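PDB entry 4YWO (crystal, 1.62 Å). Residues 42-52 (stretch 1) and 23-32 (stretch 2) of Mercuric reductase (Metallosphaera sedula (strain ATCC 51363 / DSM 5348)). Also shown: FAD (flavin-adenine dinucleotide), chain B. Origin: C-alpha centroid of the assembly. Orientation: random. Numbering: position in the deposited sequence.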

# COMPACT_ATOMS: atom_id res chain seq x y z
N VAL A 42 29.26 -22.52 10.06
CA VAL A 42 29.07 -23.67 9.26
C VAL A 42 27.55 -23.66 8.97
O VAL A 42 26.75 -23.47 9.88
CB VAL A 42 29.42 -24.97 10.01
CG1 VAL A 42 29.14 -26.14 9.11
CG2 VAL A 42 30.85 -24.96 10.48
N LEU A 43 27.18 -23.84 7.73
CA LEU A 43 25.75 -23.82 7.30
C LEU A 43 25.45 -25.15 6.67
O LEU A 43 26.13 -25.58 5.66
CB LEU A 43 25.55 -22.67 6.29
CG LEU A 43 24.14 -22.58 5.68
CD1 LEU A 43 23.13 -22.27 6.73
CD2 LEU A 43 24.15 -21.45 4.65
N ILE A 44 24.52 -25.90 7.27
CA ILE A 44 24.24 -27.21 6.83
C ILE A 44 22.83 -27.30 6.34
O ILE A 44 21.94 -26.96 7.10
CB ILE A 44 24.41 -28.21 8.00
CG1 ILE A 44 25.75 -28.08 8.63
CG2 ILE A 44 24.18 -29.68 7.51
CD1 ILE A 44 26.02 -28.74 9.98
N GLY A 45 22.55 -27.76 5.13
CA GLY A 45 21.25 -27.89 4.67
C GLY A 45 21.06 -29.01 3.67
O GLY A 45 22.04 -29.51 3.10
N LYS A 46 19.84 -29.40 3.47
CA LYS A 46 19.63 -30.28 2.34
C LYS A 46 18.55 -29.75 1.47
O LYS A 46 17.81 -28.90 1.89
CB LYS A 46 19.36 -31.64 2.87
CG LYS A 46 18.07 -31.71 3.57
CD LYS A 46 17.95 -33.06 4.18
CE LYS A 46 16.84 -33.04 5.14
NZ LYS A 46 15.64 -33.36 4.38
N GLY A 47 18.44 -30.24 0.28
CA GLY A 47 17.38 -29.71 -0.55
C GLY A 47 17.84 -28.44 -1.28
O GLY A 47 19.03 -28.05 -1.27
N GLU A 48 16.90 -27.87 -2.05
CA GLU A 48 17.22 -26.67 -2.82
C GLU A 48 17.67 -25.51 -1.94
O GLU A 48 17.05 -25.18 -0.91
CB GLU A 48 16.04 -26.27 -3.74
CG GLU A 48 15.58 -27.35 -4.69
CD GLU A 48 14.48 -26.94 -5.66
OE1 GLU A 48 14.82 -26.90 -6.86
OE2 GLU A 48 13.29 -26.75 -5.26
N ILE A 49 18.71 -24.81 -2.34
CA ILE A 49 19.17 -23.63 -1.64
C ILE A 49 18.03 -22.58 -1.59
O ILE A 49 17.28 -22.38 -2.52
CB ILE A 49 20.40 -23.00 -2.39
CG1 ILE A 49 21.60 -23.98 -2.42
CG2 ILE A 49 20.91 -21.81 -1.69
CD1 ILE A 49 22.22 -24.12 -1.06
N GLY A 50 17.87 -21.97 -0.43
CA GLY A 50 16.81 -20.98 -0.22
C GLY A 50 15.56 -21.54 0.38
O GLY A 50 14.73 -20.77 0.88
N GLY A 51 15.45 -22.85 0.52
CA GLY A 51 14.32 -23.39 1.21
C GLY A 51 12.96 -23.16 0.60
O GLY A 51 12.84 -23.24 -0.62
N THR A 52 11.93 -23.03 1.42
CA THR A 52 10.59 -23.09 0.95
C THR A 52 10.15 -21.86 0.18
O THR A 52 9.50 -22.01 -0.86
CB THR A 52 9.65 -23.28 2.15
OG1 THR A 52 9.94 -24.61 2.72
CG2 THR A 52 8.19 -23.23 1.76
PA FAD B . 12.70 -23.56 5.48
O1A FAD B . 12.97 -22.48 4.46
O2A FAD B . 11.92 -24.79 5.09
O5B FAD B . 14.10 -24.02 6.12
C5B FAD B . 14.44 -25.41 6.19
C4B FAD B . 15.60 -25.70 5.26
O4B FAD B . 16.65 -26.36 5.98
C3B FAD B . 15.17 -26.61 4.12
O3B FAD B . 15.38 -25.96 2.86
C2B FAD B . 16.05 -27.85 4.21
O2B FAD B . 16.82 -28.00 3.02
C1B FAD B . 16.97 -27.63 5.40
N9A FAD B . 16.75 -28.70 6.41
C8A FAD B . 15.56 -29.07 6.92
N7A FAD B . 15.71 -30.08 7.82
C5A FAD B . 17.02 -30.37 7.88
C6A FAD B . 17.86 -31.34 8.63
N6A FAD B . 17.31 -32.21 9.51
N1A FAD B . 19.19 -31.32 8.41
C2A FAD B . 19.75 -30.46 7.54
N3A FAD B . 19.05 -29.55 6.83
C4A FAD B . 17.70 -29.46 6.95
N1 FAD B . 5.19 -16.71 3.92
C2 FAD B . 5.03 -15.38 3.72
O2 FAD B . 5.48 -14.58 4.58
N3 FAD B . 4.40 -14.87 2.64
C4 FAD B . 3.89 -15.66 1.68
O4 FAD B . 3.32 -15.16 0.69
C4X FAD B . 4.02 -17.13 1.83
N5 FAD B . 3.54 -17.98 0.90
C5X FAD B . 3.67 -19.32 1.06
C6 FAD B . 3.16 -20.19 0.10
C7 FAD B . 3.30 -21.56 0.26
C7M FAD B . 2.74 -22.49 -0.79
C8 FAD B . 3.99 -22.11 1.45
C8M FAD B . 4.13 -23.60 1.62
C9 FAD B . 4.50 -21.25 2.42
C9A FAD B . 4.36 -19.88 2.26
N10 FAD B . 4.88 -19.00 3.24
C10 FAD B . 4.72 -17.61 3.04
C1' FAD B . 5.56 -19.51 4.42
C2' FAD B . 7.07 -19.36 4.25
O2' FAD B . 7.47 -19.93 3.00
C3' FAD B . 7.82 -20.04 5.39
O3' FAD B . 7.31 -19.58 6.64
C4' FAD B . 9.31 -19.74 5.31
O4' FAD B . 9.87 -20.37 4.14
C5' FAD B . 10.04 -20.25 6.55
O5' FAD B . 11.41 -20.47 6.24
P FAD B . 12.33 -21.38 7.20
O1P FAD B . 13.78 -21.13 6.85
O2P FAD B . 11.86 -21.19 8.62
O3P FAD B . 11.96 -22.88 6.74
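Stretch 2, residues 23-32: YGAAGFAAMI

Stretch 2 packs on stretch 1 chiefly through one aromatic side chain, Tyr23, which the strand and the following loop enclose, with the start of a helix set against a glycine-rich turn beside FAD. Tyr23 (phi/psi -125/40) and Gly24, the N-cap, precede a helix from Ala25 onward, evidenced by i to i+4 bonds such as Phe28 N to Gly24 O at 2.8 Å. Stretch 1 runs as a strand from Val42 to Gly45, then as loop, with a type II turn from Glu48 to Gly51. The closest pair of CA atoms is Gly51 CA and Gly24 CA, 3.9 Å apart.

Tyr23 (chi1 54°, p) is held between Gly45 CA and Ile49 CD1, each 3.6 Å from its ring centroid, over opposite faces and within 20° of the normal. An ideal CB on Gly45 would lie 2.4 Å from Tyr23 CD2, so the close approach depends on glycine. At the ring's end, Tyr23 OH donates to Gly47 O at 2.6 Å. The backbone adds a weak bond, Gly50 N to Tyr23 O, 3.0 Å with an angle of 135°, and a CA-H...O contact from Gly24 CA to Gly50 O, 3.5 Å.

The helix runs roughly antiparallel to the strand, so Leu43 meets Met31 (CD2 to SD, 4.2 Å) while Gly45 meets Tyr23. Farther along the helix, Ile49 CG2 meets the Phe28 ring edge at CZ (3.9 Å).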

# COMPACT_ATOMS: atom_id res chain seq x y z
N TYR A 23 19.02 -24.07 5.40
CA TYR A 23 19.43 -22.93 4.58
C TYR A 23 18.28 -22.26 3.77
O TYR A 23 18.36 -22.02 2.56
CB TYR A 23 20.67 -23.24 3.75
CG TYR A 23 20.72 -24.42 2.83
CD1 TYR A 23 19.61 -24.97 2.20
CD2 TYR A 23 21.97 -25.01 2.62
CE1 TYR A 23 19.74 -26.02 1.31
CE2 TYR A 23 22.09 -26.07 1.72
CZ TYR A 23 20.98 -26.61 1.11
OH TYR A 23 21.09 -27.68 0.23
N GLY A 24 17.16 -22.18 4.46
CA GLY A 24 16.02 -21.35 4.06
C GLY A 24 16.17 -19.92 4.58
O GLY A 24 17.24 -19.42 4.89
N ALA A 25 15.06 -19.25 4.70
CA ALA A 25 15.01 -17.84 5.10
C ALA A 25 15.65 -17.60 6.47
O ALA A 25 16.48 -16.71 6.63
CB ALA A 25 13.51 -17.43 5.19
N ALA A 26 15.30 -18.43 7.46
CA ALA A 26 15.90 -18.29 8.79
C ALA A 26 17.42 -18.53 8.77
O ALA A 26 18.19 -17.82 9.42
CB ALA A 26 15.19 -19.13 9.81
N GLY A 27 17.85 -19.64 8.11
CA GLY A 27 19.22 -19.99 8.10
C GLY A 27 20.10 -18.99 7.35
O GLY A 27 21.21 -18.66 7.80
N PHE A 28 19.54 -18.49 6.26
CA PHE A 28 20.26 -17.40 5.58
C PHE A 28 20.43 -16.14 6.38
O PHE A 28 21.55 -15.53 6.35
CB PHE A 28 19.65 -17.04 4.19
CG PHE A 28 20.32 -17.75 3.07
CD1 PHE A 28 20.00 -19.06 2.76
CD2 PHE A 28 21.34 -17.16 2.33
CE1 PHE A 28 20.62 -19.75 1.74
CE2 PHE A 28 21.98 -17.84 1.34
CZ PHE A 28 21.64 -19.13 1.00
N ALA A 29 19.39 -15.72 7.07
CA ALA A 29 19.44 -14.58 7.92
C ALA A 29 20.47 -14.79 9.02
O ALA A 29 21.28 -13.89 9.30
CB ALA A 29 18.11 -14.29 8.46
N ALA A 30 20.54 -16.04 9.58
CA ALA A 30 21.54 -16.34 10.57
C ALA A 30 22.92 -16.25 9.99
O ALA A 30 23.83 -15.78 10.68
CB ALA A 30 21.27 -17.75 11.15
N MET A 31 23.15 -16.72 8.78
CA MET A 31 24.44 -16.74 8.16
C MET A 31 24.94 -15.30 8.00
O MET A 31 26.14 -14.98 8.23
CB MET A 31 24.43 -17.40 6.85
CG MET A 31 25.79 -17.38 6.18
SD MET A 31 25.66 -17.59 4.41
CE MET A 31 24.58 -16.34 3.72
N ILE A 32 24.02 -14.48 7.59
CA ILE A 32 24.37 -13.06 7.31
C ILE A 32 24.72 -12.34 8.60
O ILE A 32 25.79 -11.69 8.68
CB ILE A 32 23.27 -12.35 6.55
CG1 ILE A 32 23.17 -12.99 5.21
CG2 ILE A 32 23.57 -10.81 6.53
CD1 ILE A 32 21.97 -12.51 4.43
O HOH W 1 12.34 -19.96 3.06